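Side-chain contacts in ferric vibriobactin ABC transporter, periplasmic ferric vibriobactin-binding protein (PDB 3R5T), which binds the iron-siderophore complex ferric vibriobactin in the periplasm of Vibrio cholerae and probably delivers it to its ABC transporter: residues 28-31 with 32-35; 188-192 with 193-197; 203-207 with 208-212. All coordinates share one frame; numbering follows the deposited sequence. Where two conformers were deposited one is given.

Contact 1: residues 28-31 with 32-35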
loop_
_atom_site.group_PDB
_atom_site.type_symbol
_atom_site.label_atom_id
_atom_site.label_comp_id
_atom_site.label_asym_id
_atom_site.label_seq_id
_atom_site.Cartn_x
_atom_site.Cartn_y
_atom_site.Cartn_z
ATOM N N SER A 28 4.273 -10.654 11.551
ATOM C CA SER A 28 4.047 -10.392 10.140
ATOM C C SER A 28 5.239 -10.790 9.299
ATOM O O SER A 28 6.378 -10.387 9.591
ATOM C CB SER A 28 3.752 -8.915 9.901
ATOM O OG SER A 28 3.660 -8.682 8.508
ATOM N N THR A 29 4.988 -11.604 8.275
ATOM C CA THR A 29 6.053 -11.981 7.343
ATOM C C THR A 29 6.118 -11.092 6.107
ATOM O O THR A 29 6.948 -11.334 5.224
ATOM C CB THR A 29 5.945 -13.455 6.863
ATOM O OG1 THR A 29 4.806 -13.615 5.998
ATOM C CG2 THR A 29 5.810 -14.406 8.054
ATOM N N ALA A 30 5.235 -10.088 6.056
ATOM C CA ALA A 30 5.138 -9.191 4.894
ATOM C C ALA A 30 5.168 -7.733 5.345
ATOM O O ALA A 30 4.202 -7.234 5.943
ATOM C CB ALA A 30 3.849 -9.470 4.058
ATOM N N VAL A 31 6.266 -7.053 5.052
ATOM C CA VAL A 31 6.431 -5.668 5.466
ATOM C C VAL A 31 5.251 -4.788 5.003
ATOM O O VAL A 31 4.835 -3.880 5.721
ATOM C CB VAL A 31 7.816 -5.128 4.989
ATOM C CG1 VAL A 31 7.875 -5.053 3.451
ATOM C CG2 VAL A 31 8.139 -3.771 5.631
ATOM N N THR A 32 4.691 -5.074 3.833
ATOM C CA THR A 32 3.523 -4.301 3.376
ATOM C C THR A 32 2.363 -4.391 4.355
ATOM O O THR A 32 1.708 -3.402 4.624
ATOM C CB THR A 32 3.017 -4.748 1.990
ATOM O OG1 THR A 32 4.062 -4.569 1.039
ATOM C CG2 THR A 32 1.816 -3.908 1.554
ATOM N N VAL A 33 2.117 -5.575 4.905
ATOM C CA VAL A 33 0.930 -5.757 5.723
ATOM C C VAL A 33 1.113 -5.124 7.091
ATOM O O VAL A 33 0.138 -4.764 7.748
ATOM C CB VAL A 33 0.632 -7.232 5.874
ATOM C CG1 VAL A 33 -0.504 -7.462 6.864
ATOM C CG2 VAL A 33 0.289 -7.811 4.510
ATOM N N THR A 34 2.364 -4.981 7.523
ATOM C CA THR A 34 2.628 -4.477 8.877
ATOM C C THR A 34 2.056 -3.072 9.130
ATOM O O THR A 34 1.555 -2.774 10.220
ATOM C CB THR A 34 4.126 -4.570 9.163
ATOM O OG1 THR A 34 4.493 -5.945 9.075
ATOM C CG2 THR A 34 4.466 -4.053 10.545
ATOM N N GLY A 35 2.119 -2.214 8.119
ATOM C CA GLY A 35 1.541 -0.892 8.246
ATOM C C GLY A 35 0.057 -0.911 8.618
ATOM O O GLY A 35 -0.393 -0.106 9.430
#
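S28 reaches forward to T34 from the end of strand 26-28, and its hydroxyl also closes an ST turn that leads the chain into helix 31-39. A chi1 of 175° swings OG away from its own backbone N, which lets it reach T34 OG1 at 2.9 Å in a hydroxyl-to-hydroxyl hydrogen bond whose direction stays open. The same S28 OG accepts a hydrogen bond from A30 N at 3.2 Å, which makes the turn. T34 OG1 has a second partner in S47 OG, so two serines hold this buried threonine.

A30 O receives V33 N at 2.9 Å and, weakly, T34 N. The A30 methyl lies 4.0 Å from V33 CG2, a small apolar touch beside the polar one.

The siderophore touches V31, on its CG1 side, and T32. T32 OG1 ties the first turn of the helix to D98 and to R269, which also bonds the siderophore. V31 CG1 sits between its own backbone N and carbonyl carbon (chi1 66°), which tucks that methyl to 3.2 Å from T32 N.

Contact 2: residues 188-192 with 193-197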
loop_
_atom_site.group_PDB
_atom_site.type_symbol
_atom_site.label_atom_id
_atom_site.label_comp_id
_atom_site.label_asym_id
_atom_site.label_seq_id
_atom_site.Cartn_x
_atom_site.Cartn_y
_atom_site.Cartn_z
ATOM N N GLN A 188 -7.462 3.830 -5.652
ATOM C CA GLN A 188 -8.693 4.007 -4.876
ATOM C C GLN A 188 -8.551 5.140 -3.859
ATOM O O GLN A 188 -9.503 5.878 -3.613
ATOM C CB GLN A 188 -9.124 2.685 -4.231
ATOM C CG GLN A 188 -9.420 1.592 -5.280
ATOM C CD GLN A 188 -10.234 0.423 -4.742
ATOM O OE1 GLN A 188 -11.417 0.580 -4.414
ATOM N NE2 GLN A 188 -9.613 -0.768 -4.674
ATOM N N LEU A 189 -7.358 5.302 -3.294
ATOM C CA LEU A 189 -7.110 6.422 -2.394
ATOM C C LEU A 189 -7.327 7.755 -3.109
ATOM O O LEU A 189 -8.048 8.638 -2.624
ATOM C CB LEU A 189 -5.691 6.356 -1.817
ATOM C CG LEU A 189 -5.279 7.576 -0.980
ATOM C CD1 LEU A 189 -6.080 7.701 0.304
ATOM C CD2 LEU A 189 -3.818 7.497 -0.632
ATOM N N LEU A 190 -6.737 7.906 -4.286
ATOM C CA LEU A 190 -6.918 9.160 -5.014
ATOM C C LEU A 190 -8.370 9.382 -5.456
ATOM O O LEU A 190 -8.882 10.505 -5.393
ATOM C CB LEU A 190 -5.945 9.250 -6.199
ATOM C CG LEU A 190 -4.646 10.024 -5.929
ATOM C CD1 LEU A 190 -3.992 9.669 -4.610
ATOM C CD2 LEU A 190 -3.671 9.878 -7.088
ATOM N N GLN A 191 -9.020 8.313 -5.909
ATOM C CA GLN A 191 -10.429 8.381 -6.295
ATOM C C GLN A 191 -11.279 8.931 -5.154
ATOM O O GLN A 191 -12.239 9.685 -5.384
ATOM C CB GLN A 191 -10.955 6.992 -6.659
ATOM C CG GLN A 191 -10.387 6.367 -7.914
ATOM C CD GLN A 191 -10.745 4.893 -8.013
ATOM O OE1 GLN A 191 -11.828 4.478 -7.584
ATOM N NE2 GLN A 191 -9.832 4.092 -8.564
ATOM N N SER A 192 -10.938 8.531 -3.924
ATOM C CA SER A 192 -11.736 8.905 -2.750
ATOM C C SER A 192 -11.739 10.400 -2.453
ATOM O O SER A 192 -12.663 10.892 -1.800
ATOM C CB SER A 192 -11.322 8.115 -1.504
ATOM O OG SER A 192 -10.106 8.589 -0.959
ATOM N N VAL A 193 -10.722 11.120 -2.925
ATOM C CA VAL A 193 -10.727 12.570 -2.793
ATOM C C VAL A 193 -11.044 13.290 -4.105
ATOM O O VAL A 193 -10.736 14.471 -4.256
ATOM C CB VAL A 193 -9.425 13.096 -2.183
ATOM C CG1 VAL A 193 -9.281 12.578 -0.748
ATOM C CG2 VAL A 193 -8.219 12.693 -3.037
ATOM N N GLY A 194 -11.635 12.558 -5.046
ATOM C CA GLY A 194 -12.198 13.159 -6.246
ATOM C C GLY A 194 -11.367 13.089 -7.515
ATOM O O GLY A 194 -11.758 13.656 -8.537
ATOM N N VAL A 195 -10.215 12.421 -7.457
ATOM C CA VAL A 195 -9.417 12.242 -8.658
ATOM C C VAL A 195 -10.080 11.219 -9.568
ATOM O O VAL A 195 -10.599 10.214 -9.097
ATOM C CB VAL A 195 -7.984 11.739 -8.320
ATOM C CG1 VAL A 195 -7.177 11.574 -9.597
ATOM C CG2 VAL A 195 -7.305 12.717 -7.370
ATOM N N VAL A 196 -10.059 11.489 -10.870
ATOM C CA VAL A 196 -10.563 10.545 -11.858
ATOM C C VAL A 196 -9.353 9.870 -12.494
ATOM O O VAL A 196 -8.479 10.546 -13.064
ATOM C CB VAL A 196 -11.420 11.247 -12.922
ATOM C CG1 VAL A 196 -11.895 10.240 -13.943
ATOM C CG2 VAL A 196 -12.602 11.990 -12.267
ATOM N N LEU A 197 -9.319 8.548 -12.417
ATOM C CA LEU A 197 -8.117 7.782 -12.771
ATOM C C LEU A 197 -8.123 7.235 -14.189
ATOM O O LEU A 197 -9.138 6.713 -14.654
ATOM C CB LEU A 197 -7.909 6.620 -11.791
ATOM C CG LEU A 197 -7.274 6.950 -10.436
ATOM C CD1 LEU A 197 -5.887 7.548 -10.627
ATOM C CD2 LEU A 197 -8.166 7.895 -9.644
HETATM O O HOH W 1 -13.281 10.222 -8.421
#
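L190 O is gripped by two backbone donors, V193 N at 3.1 Å and V195 N at the same 3.1 Å, which come at it from opposite faces of its carbonyl plane. One residue on, Q191 O takes G194 N at 3.0 Å. Together the bonds from V195 to L190 and from G194 to Q191 form a Schellman motif that ends helix 185-192, with G194 at C-prime and a positive phi of 100°. The chain then turns back alongside the helix: the Q191 CA-H points almost straight at V195 O (172° at the hydrogen), and a water donates to both Q191 O and V195 O.

On the buried side L190 and V195 run side by side, CB to CB at 3.9 Å. V195 CG2 lies beside its own backbone N, anti to the carbonyl carbon, which places it against L190 CB and near L190 O; I167 and A165 of strand 165-169 cover this pair. V193 brings CG2 to 3.3 Å from L190 O and packs inward against L282 of helix 272-286 and V154 of helix 137-155. S192, its OG folded back over the helix (chi1 76°), donates to L189 O at 2.6 Å, while S192 O receives R155 NH1.

Contact 3: residues 203-207 with 208-212. With VBN ((4S,5R)-N-{3-[(2,3-dihydroxybenzoyl)amino]propyl}-2-(2,3-dihydroxyphenyl)-N-[3-({[(4S,5R)-2-(2,3-dihydroxyphenyl)-5-met hyl-4,5-dihydro-1,3-oxazol-4-yl]carbonyl}amino)propyl]-5-methyl-4,5-dihydro-1,3-oxazole-4-carboxamide), chain B.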
loop_
_atom_site.group_PDB
_atom_site.type_symbol
_atom_site.label_atom_id
_atom_site.label_comp_id
_atom_site.label_asym_id
_atom_site.label_seq_id
_atom_site.Cartn_x
_atom_site.Cartn_y
_atom_site.Cartn_z
ATOM N N ALA A 203 -3.702 -4.642 -22.412
ATOM C CA ALA A 203 -2.903 -5.298 -23.440
ATOM C C ALA A 203 -1.414 -4.975 -23.324
ATOM O O ALA A 203 -0.585 -5.618 -23.962
ATOM C CB ALA A 203 -3.419 -4.935 -24.829
ATOM N N TRP A 204 -1.079 -3.983 -22.505
ATOM C CA TRP A 204 0.298 -3.536 -22.378
ATOM C C TRP A 204 1.100 -4.390 -21.402
ATOM O O TRP A 204 2.261 -4.092 -21.159
ATOM C CB TRP A 204 0.356 -2.097 -21.863
ATOM C CG TRP A 204 -0.222 -1.028 -22.754
ATOM C CD1 TRP A 204 -0.529 -1.120 -24.074
ATOM C CD2 TRP A 204 -0.482 0.322 -22.370
ATOM N NE1 TRP A 204 -1.008 0.091 -24.535
ATOM C CE2 TRP A 204 -0.974 0.996 -23.506
ATOM C CE3 TRP A 204 -0.350 1.026 -21.166
ATOM C CZ2 TRP A 204 -1.350 2.332 -23.468
ATOM C CZ3 TRP A 204 -0.727 2.352 -21.131
ATOM C CH2 TRP A 204 -1.213 2.993 -22.276
ATOM N N GLN A 205 0.491 -5.418 -20.818
ATOM C CA GLN A 205 1.202 -6.240 -19.838
ATOM C C GLN A 205 2.545 -6.723 -20.381
ATOM O O GLN A 205 2.607 -7.301 -21.466
ATOM C CB GLN A 205 0.378 -7.452 -19.413
ATOM C CG GLN A 205 1.105 -8.345 -18.404
ATOM C CD GLN A 205 0.281 -9.549 -18.015
ATOM O OE1 GLN A 205 -0.800 -9.417 -17.433
ATOM N NE2 GLN A 205 0.776 -10.735 -18.351
ATOM N N ALA A 206 3.606 -6.512 -19.604
ATOM C CA ALA A 206 4.938 -6.939 -20.003
ATOM C C ALA A 206 5.184 -8.355 -19.497
ATOM O O ALA A 206 5.132 -8.610 -18.299
ATOM C CB ALA A 206 5.996 -5.956 -19.448
ATOM N N GLY A 207 5.418 -9.286 -20.412
ATOM C CA GLY A 207 5.673 -10.656 -20.011
ATOM C C GLY A 207 4.448 -11.404 -19.497
ATOM O O GLY A 207 3.302 -11.010 -19.745
ATOM N N SER A 208 4.696 -12.487 -18.762
ATOM C CA SER A 208 3.645 -13.431 -18.385
ATOM C C SER A 208 3.116 -13.310 -16.954
ATOM O O SER A 208 2.098 -13.921 -16.629
ATOM C CB SER A 208 4.117 -14.871 -18.613
ATOM O OG SER A 208 5.241 -15.158 -17.800
ATOM N N ILE A 209 3.780 -12.538 -16.102
ATOM C CA ILE A 209 3.322 -12.426 -14.712
ATOM C C ILE A 209 2.168 -11.434 -14.550
ATOM O O ILE A 209 2.279 -10.268 -14.946
ATOM C CB ILE A 209 4.455 -11.985 -13.773
ATOM C CG1 ILE A 209 5.687 -12.890 -13.929
ATOM C CG2 ILE A 209 3.976 -11.982 -12.332
ATOM C CD1 ILE A 209 5.442 -14.345 -13.578
ATOM N N VAL A 210 1.069 -11.899 -13.969
ATOM C CA VAL A 210 -0.114 -11.054 -13.758
ATOM C C VAL A 210 0.009 -10.280 -12.452
ATOM O O VAL A 210 0.390 -10.836 -11.430
ATOM C CB VAL A 210 -1.395 -11.900 -13.712
ATOM C CG1 VAL A 210 -2.609 -11.038 -13.354
ATOM C CG2 VAL A 210 -1.593 -12.619 -15.056
ATOM N N HIS A 211 -0.260 -8.983 -12.516
ATOM C CA HIS A 211 -0.314 -8.135 -11.334
ATOM C C HIS A 211 -1.620 -7.366 -11.298
ATOM O O HIS A 211 -2.078 -6.861 -12.330
ATOM C CB HIS A 211 0.827 -7.126 -11.338
ATOM C CG HIS A 211 2.183 -7.740 -11.263
ATOM N ND1 HIS A 211 2.754 -8.148 -10.075
ATOM C CD2 HIS A 211 3.099 -7.972 -12.228
ATOM C CE1 HIS A 211 3.972 -8.608 -10.320
ATOM N NE2 HIS A 211 4.199 -8.520 -11.618
ATOM N N ARG A 212 -2.191 -7.248 -10.105
ATOM C CA ARG A 212 -3.479 -6.584 -9.936
ATOM C C ARG A 212 -3.337 -5.136 -9.467
ATOM O O ARG A 212 -4.287 -4.349 -9.598
ATOM C CB ARG A 212 -4.341 -7.391 -8.970
ATOM C CG ARG A 212 -4.743 -8.737 -9.559
ATOM C CD ARG A 212 -5.455 -9.642 -8.558
ATOM N NE ARG A 212 -4.533 -10.215 -7.581
ATOM C CZ ARG A 212 -3.682 -11.205 -7.843
ATOM N NH1 ARG A 212 -3.621 -11.730 -9.058
ATOM N NH2 ARG A 212 -2.891 -11.670 -6.890
HETATM C C VBN B . 10.824 -4.662 -7.900
HETATM N N VBN B . 9.334 -6.005 -6.352
HETATM O O VBN B . 10.228 -4.997 -8.869
HETATM C CA VBN B . 10.615 -5.354 -6.559
HETATM C CB VBN B . 11.611 -6.544 -6.290
HETATM C CAB VBN B . 11.100 0.267 -0.841
HETATM O OAC VBN B . 8.134 -0.386 -10.141
HETATM O OAD VBN B . 13.030 -2.950 -3.470
HETATM O OAF VBN B . 5.713 -3.888 -5.887
HETATM O OAG VBN B . 4.692 -8.266 -7.232
HETATM O OAH VBN B . 6.926 -6.006 -4.073
HETATM O OAI VBN B . 7.943 -3.448 -7.271
HETATM O OAJ VBN B . 6.761 -6.541 -6.853
HETATM O OAK VBN B . 8.734 -3.991 -4.289
HETATM C CAL VBN B . 4.551 -1.102 -8.095
HETATM C CAM VBN B . 7.628 -10.558 -7.137
HETATM C CAN VBN B . 7.633 -5.267 -0.500
HETATM C CAO VBN B . 4.519 -2.130 -7.093
HETATM C CAP VBN B . 6.280 -10.108 -7.224
HETATM C CAQ VBN B . 7.029 -5.870 -1.651
HETATM C CAR VBN B . 5.753 -0.857 -8.855
HETATM C CAS VBN B . 8.678 -9.644 -6.969
HETATM C CAT VBN B . 8.625 -4.264 -0.645
HETATM C CAU VBN B . 11.626 -2.013 -9.877
HETATM C CAV VBN B . 13.599 -2.093 -6.997
HETATM C CAW VBN B . 10.226 -2.236 -10.473
HETATM C CAX VBN B . 14.212 -1.544 -5.687
HETATM C CAY VBN B . 12.324 -3.265 -9.341
HETATM C CAZ VBN B . 12.707 -3.334 -6.822
HETATM N NBB VBN B . 9.122 -2.368 -9.526
HETATM N NBC VBN B . 13.170 -1.025 -4.803
HETATM N NBD VBN B . 10.171 -2.059 -3.266
HETATM O OBF VBN B . 10.570 -2.198 -0.961
HETATM C CBG VBN B . 8.092 -1.356 -9.470
HETATM C CBH VBN B . 12.627 -1.851 -3.721
HETATM C CBJ VBN B . 9.509 -7.331 -6.885
HETATM C CBK VBN B . 5.689 -2.907 -6.853
HETATM C CBL VBN B . 5.990 -8.733 -7.148
HETATM C CBM VBN B . 7.436 -5.445 -2.914
HETATM C CBN VBN B . 6.826 -2.683 -7.573
HETATM C CBO VBN B . 6.999 -7.874 -6.989
HETATM C CBP VBN B . 8.394 -4.477 -3.047
HETATM C CBQ VBN B . 6.856 -1.610 -8.615
HETATM C CBR VBN B . 8.389 -8.342 -6.872
HETATM C CBS VBN B . 8.996 -3.846 -1.868
HETATM C CBU VBN B . 11.448 -1.088 -1.434
HETATM C CBW VBN B . 10.119 -2.875 -2.094
HETATM C CBX VBN B . 11.395 -1.281 -3.030
HETATM N NBY VBN B . 11.920 -3.706 -8.002
HETATM O OG1 VBN B . 10.847 -7.751 -6.729
HETATM C CG2 VBN B . 12.332 -6.594 -4.952
HETATM O O HOH W 2 -0.822 -7.818 -15.166
HETATM O O HOH W 3 3.790 -8.227 -15.777
HETATM O O HOH W 4 6.110 -10.727 -16.588
#
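G207 and S208 carry the chain through a wide bend in the loop between helix 185-192 and strand 214-217. G207 has a positive phi of 72°, which helps the chain swing out and return, and the backbones of 203-207 and 208-212 then lie too far apart to bond directly. Waters join them instead. A206 O accepts from two: one also donates to I209 O at 2.7 Å, the other takes the hydrogen of I209 N.

Q205 is the side chain that spans the turn. It is stretched out from its first torsion onward (chi1 179°) and stays extended beyond CG, carrying the amide under the bend. There Q205 NE2 donates to G207 O at 2.9 Å in a nearly straight bond (177°), with the acceptor in the amide plane. The other end of the amide, OE1, receives a water at 2.8 Å that in turn accepts from H211 N. The amide carbon CD passes 3.7 Å from I209 O, and V210 CG2 lies slantwise near OE1.

H211 carries the loop to the ligand. Its imidazole turns the CE1-ND1 edge to the catechol oxygen OAG of vibriobactin, which lies near the ring plane, 3.2 Å from CE1 and 3.4 Å from ND1; the water bridging A206 O and I209 O sits in plane at another edge. K181 NZ holds H211 O, while R212 forms a salt bridge with D117.

With both ends of the Q205 amide engaged, its rotation is set by G207 O and the water on OE1, and the remaining polar links across this surface turn run through waters.

In the fold
Contact 1 is wholly buried and joins strand 26-28 of the parallel sheet to helix 31-39; contact 2 is partly buried and packs on strand 165-169 of the mixed sheet, on the opposite side of the chain's centre. Contact 3 is at the surface. Contacts 2 and 3 share the chain that runs from helix 185-192 to strand 214-217, yet their centres are 24 Å apart. Residues 28-35 begin a helix and 188-197 end one, both chiefly through backbone carbonyls, whereas 203-212 relies on one glutamine amide and waters. Contacts 1 and 3 both reach vibriobactin; contact 2 stands well back from it.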